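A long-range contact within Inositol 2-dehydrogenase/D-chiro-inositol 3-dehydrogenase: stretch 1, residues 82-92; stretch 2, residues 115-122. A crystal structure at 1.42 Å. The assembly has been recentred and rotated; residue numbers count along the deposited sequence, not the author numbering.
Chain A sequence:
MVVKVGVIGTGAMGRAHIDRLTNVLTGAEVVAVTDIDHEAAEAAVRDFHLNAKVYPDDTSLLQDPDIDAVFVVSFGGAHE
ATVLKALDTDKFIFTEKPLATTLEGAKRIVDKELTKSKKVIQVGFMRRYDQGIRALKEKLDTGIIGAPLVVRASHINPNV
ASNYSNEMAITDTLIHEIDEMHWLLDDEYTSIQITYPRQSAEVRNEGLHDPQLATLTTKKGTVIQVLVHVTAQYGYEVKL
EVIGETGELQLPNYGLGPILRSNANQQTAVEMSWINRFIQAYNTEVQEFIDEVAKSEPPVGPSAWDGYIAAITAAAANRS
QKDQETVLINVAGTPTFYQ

Stretch 1 (82-92) TVLKALDTDKF
Stretch 2, residues 115-122: TKSKKVIQ

How is the backbone laid out? Stretch 1 enters in a helix, with V83 at -63/-40, and a type I turn runs from A86 to T89; the chain then runs through T89 (-101/-177), D90 (-102/6) and K91 (-70/150) to F92 (-74/150). T89, chi1 p, braces that turn: its OG1 donates to A86 O at 2.5 Å and accepts from K91 N at 3.1 Å. In stretch 2, V120 (-130/-10) precedes strand residues I121 and Q122. The register sets F92 CA 4.7 Å from V120 CA.

What forms the apolar part? V120 (chi1 m) points toward stretch 1, its CG2 4.0 Å from L87 CD2 and its CG1 4.2 Å from F92 CD1. I121 (m, t) starts sideways, but its CD1 reaches 4.0 Å from both V83 CG1 and L87 CD2. L87 (m, t) thus touches two successive residues.

Which polar bond joins the stretches directly? K116 NZ donates to L87 O at 2.4 Å, a very short hydrogen bond; a charged lysine amine is a natural donor to a backbone carbonyl. K116 points toward stretch 1 with chi1 m, its later torsions off the wells at -23°, -126° and -130°.

How does K118 take part? Its p, t, t, p chain brings NZ 3.4 Å from F92 CZ, oblique to the ring. K118 NZ also donates to O of water 1 at 2.5 Å, and that O donates to D90 O at 3.3 Å, bridging the stretches.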

# COMPACT_ATOMS: atom_id res chain seq x y z
N THR A 82 22.92 -6.37 -41.15
CA THR A 82 23.25 -4.98 -41.02
C THR A 82 24.33 -4.77 -39.97
O THR A 82 25.24 -4.01 -40.16
CB THR A 82 22.02 -4.18 -40.72
OG1 THR A 82 21.15 -4.23 -41.83
CG2 THR A 82 22.37 -2.71 -40.41
N VAL A 83 24.22 -5.47 -38.86
CA VAL A 83 25.19 -5.41 -37.82
C VAL A 83 26.52 -5.92 -38.30
O VAL A 83 27.56 -5.39 -37.98
CB VAL A 83 24.73 -6.15 -36.54
CG1 VAL A 83 25.77 -6.25 -35.59
CG2 VAL A 83 23.55 -5.40 -35.90
N LEU A 84 26.50 -6.98 -39.10
CA LEU A 84 27.73 -7.50 -39.66
C LEU A 84 28.32 -6.52 -40.65
O LEU A 84 29.49 -6.39 -40.71
CB LEU A 84 27.53 -8.85 -40.32
CG LEU A 84 27.05 -9.99 -39.46
CD1 LEU A 84 26.52 -11.06 -40.32
CD2 LEU A 84 28.14 -10.50 -38.64
N LYS A 85 27.53 -5.79 -41.37
CA LYS A 85 28.09 -4.76 -42.21
C LYS A 85 28.70 -3.60 -41.46
O LYS A 85 29.67 -3.04 -41.86
CB LYS A 85 27.05 -4.20 -43.12
CG LYS A 85 26.76 -5.04 -44.32
CD LYS A 85 25.44 -4.68 -44.78
CE LYS A 85 25.24 -5.08 -46.16
NZ LYS A 85 24.23 -6.10 -46.03
N ALA A 86 28.11 -3.25 -40.34
CA ALA A 86 28.60 -2.13 -39.57
C ALA A 86 29.89 -2.50 -38.86
O ALA A 86 30.70 -1.65 -38.57
CB ALA A 86 27.52 -1.66 -38.59
N LEU A 87 30.07 -3.78 -38.60
CA LEU A 87 31.28 -4.25 -37.99
C LEU A 87 32.51 -4.23 -38.92
O LEU A 87 33.59 -4.44 -38.46
CB LEU A 87 31.09 -5.63 -37.43
CG LEU A 87 30.22 -5.72 -36.20
CD1 LEU A 87 29.75 -7.12 -36.00
CD2 LEU A 87 31.02 -5.28 -35.03
N ASP A 88 32.29 -4.01 -40.19
CA ASP A 88 33.37 -3.74 -41.13
C ASP A 88 33.80 -2.28 -41.07
O ASP A 88 34.78 -1.93 -41.66
CB ASP A 88 32.93 -4.03 -42.55
CG ASP A 88 32.78 -5.50 -42.83
OD1 ASP A 88 33.43 -6.33 -42.19
OD2 ASP A 88 31.98 -5.79 -43.69
N THR A 89 33.04 -1.42 -40.39
CA THR A 89 33.44 -0.07 -40.08
C THR A 89 33.92 0.03 -38.65
O THR A 89 33.99 -0.95 -37.96
CB THR A 89 32.32 0.89 -40.19
OG1 THR A 89 31.43 0.69 -39.09
CG2 THR A 89 31.58 0.71 -41.45
N ASP A 90 34.26 1.23 -38.24
CA ASP A 90 34.73 1.48 -36.90
C ASP A 90 33.62 2.09 -36.03
O ASP A 90 33.84 2.50 -34.94
CB ASP A 90 35.98 2.40 -36.92
CG ASP A 90 37.27 1.61 -36.91
OD1 ASP A 90 37.24 0.45 -36.51
OD2 ASP A 90 38.33 2.12 -37.27
N LYS A 91 32.44 2.16 -36.58
CA LYS A 91 31.35 2.82 -35.90
C LYS A 91 30.83 2.08 -34.68
O LYS A 91 30.90 0.90 -34.56
CB LYS A 91 30.21 3.10 -36.87
CG LYS A 91 30.57 4.03 -38.00
CD LYS A 91 29.52 4.05 -39.03
CE LYS A 91 29.71 5.08 -40.13
NZ LYS A 91 31.06 5.21 -40.56
N PHE A 92 30.33 2.86 -33.74
CA PHE A 92 29.57 2.31 -32.65
C PHE A 92 28.18 1.89 -33.15
O PHE A 92 27.65 2.47 -34.05
CB PHE A 92 29.46 3.37 -31.54
CG PHE A 92 30.76 3.62 -30.82
CD1 PHE A 92 31.12 2.87 -29.75
CD2 PHE A 92 31.59 4.62 -31.22
CE1 PHE A 92 32.28 3.13 -29.07
CE2 PHE A 92 32.72 4.86 -30.56
CZ PHE A 92 33.08 4.12 -29.49
N THR A 115 36.83 -10.22 -33.00
CA THR A 115 37.99 -9.90 -33.80
C THR A 115 38.39 -8.42 -33.76
O THR A 115 39.41 -8.05 -34.30
CB THR A 115 37.79 -10.27 -35.26
OG1 THR A 115 36.90 -9.38 -35.92
CG2 THR A 115 37.33 -11.67 -35.40
N LYS A 116 37.57 -7.59 -33.15
CA LYS A 116 37.82 -6.17 -33.14
C LYS A 116 38.65 -5.79 -31.95
O LYS A 116 38.79 -6.56 -31.05
CB LYS A 116 36.51 -5.38 -33.07
CG LYS A 116 35.61 -5.45 -34.25
CD LYS A 116 36.33 -5.81 -35.50
CE LYS A 116 36.05 -4.80 -36.55
NZ LYS A 116 35.62 -5.45 -37.81
N SER A 117 39.19 -4.57 -31.95
CA SER A 117 40.10 -4.20 -30.89
C SER A 117 39.34 -3.76 -29.65
O SER A 117 39.87 -3.73 -28.56
CB SER A 117 41.07 -3.11 -31.32
OG SER A 117 40.41 -2.03 -31.89
N LYS A 118 38.08 -3.43 -29.86
CA LYS A 118 37.22 -3.03 -28.79
C LYS A 118 35.74 -3.21 -29.15
O LYS A 118 35.36 -3.22 -30.28
CB LYS A 118 37.51 -1.60 -28.40
CG LYS A 118 37.16 -0.55 -29.41
CD LYS A 118 37.10 0.83 -28.77
CE LYS A 118 36.90 1.97 -29.77
NZ LYS A 118 35.65 2.14 -30.51
N LYS A 119 34.94 -3.33 -28.11
CA LYS A 119 33.52 -3.55 -28.22
C LYS A 119 32.81 -2.31 -28.74
O LYS A 119 33.12 -1.21 -28.34
CB LYS A 119 33.01 -3.92 -26.85
CG LYS A 119 31.63 -4.44 -26.77
CD LYS A 119 31.28 -4.74 -25.34
CE LYS A 119 30.95 -3.50 -24.58
NZ LYS A 119 30.36 -3.74 -23.29
N VAL A 120 31.86 -2.49 -29.64
CA VAL A 120 31.11 -1.39 -30.19
C VAL A 120 29.60 -1.58 -30.15
O VAL A 120 28.89 -0.68 -30.40
CB VAL A 120 31.51 -1.06 -31.64
CG1 VAL A 120 32.86 -0.41 -31.67
CG2 VAL A 120 31.55 -2.29 -32.46
N ILE A 121 29.15 -2.78 -29.82
CA ILE A 121 27.72 -3.04 -29.88
C ILE A 121 27.03 -2.96 -28.52
O ILE A 121 27.46 -3.55 -27.56
CB ILE A 121 27.44 -4.42 -30.43
CG1 ILE A 121 27.87 -4.52 -31.90
CG2 ILE A 121 25.95 -4.72 -30.31
CD1 ILE A 121 28.08 -5.92 -32.34
N GLN A 122 25.94 -2.20 -28.52
CA GLN A 122 24.95 -2.24 -27.45
C GLN A 122 23.60 -2.71 -27.99
O GLN A 122 23.18 -2.28 -29.02
CB GLN A 122 24.82 -0.86 -26.79
CG GLN A 122 23.83 -0.84 -25.63
CD GLN A 122 23.94 0.40 -24.80
OE1 GLN A 122 24.93 1.06 -24.80
NE2 GLN A 122 22.89 0.70 -24.10
O HOH W 1 35.90 1.17 -32.79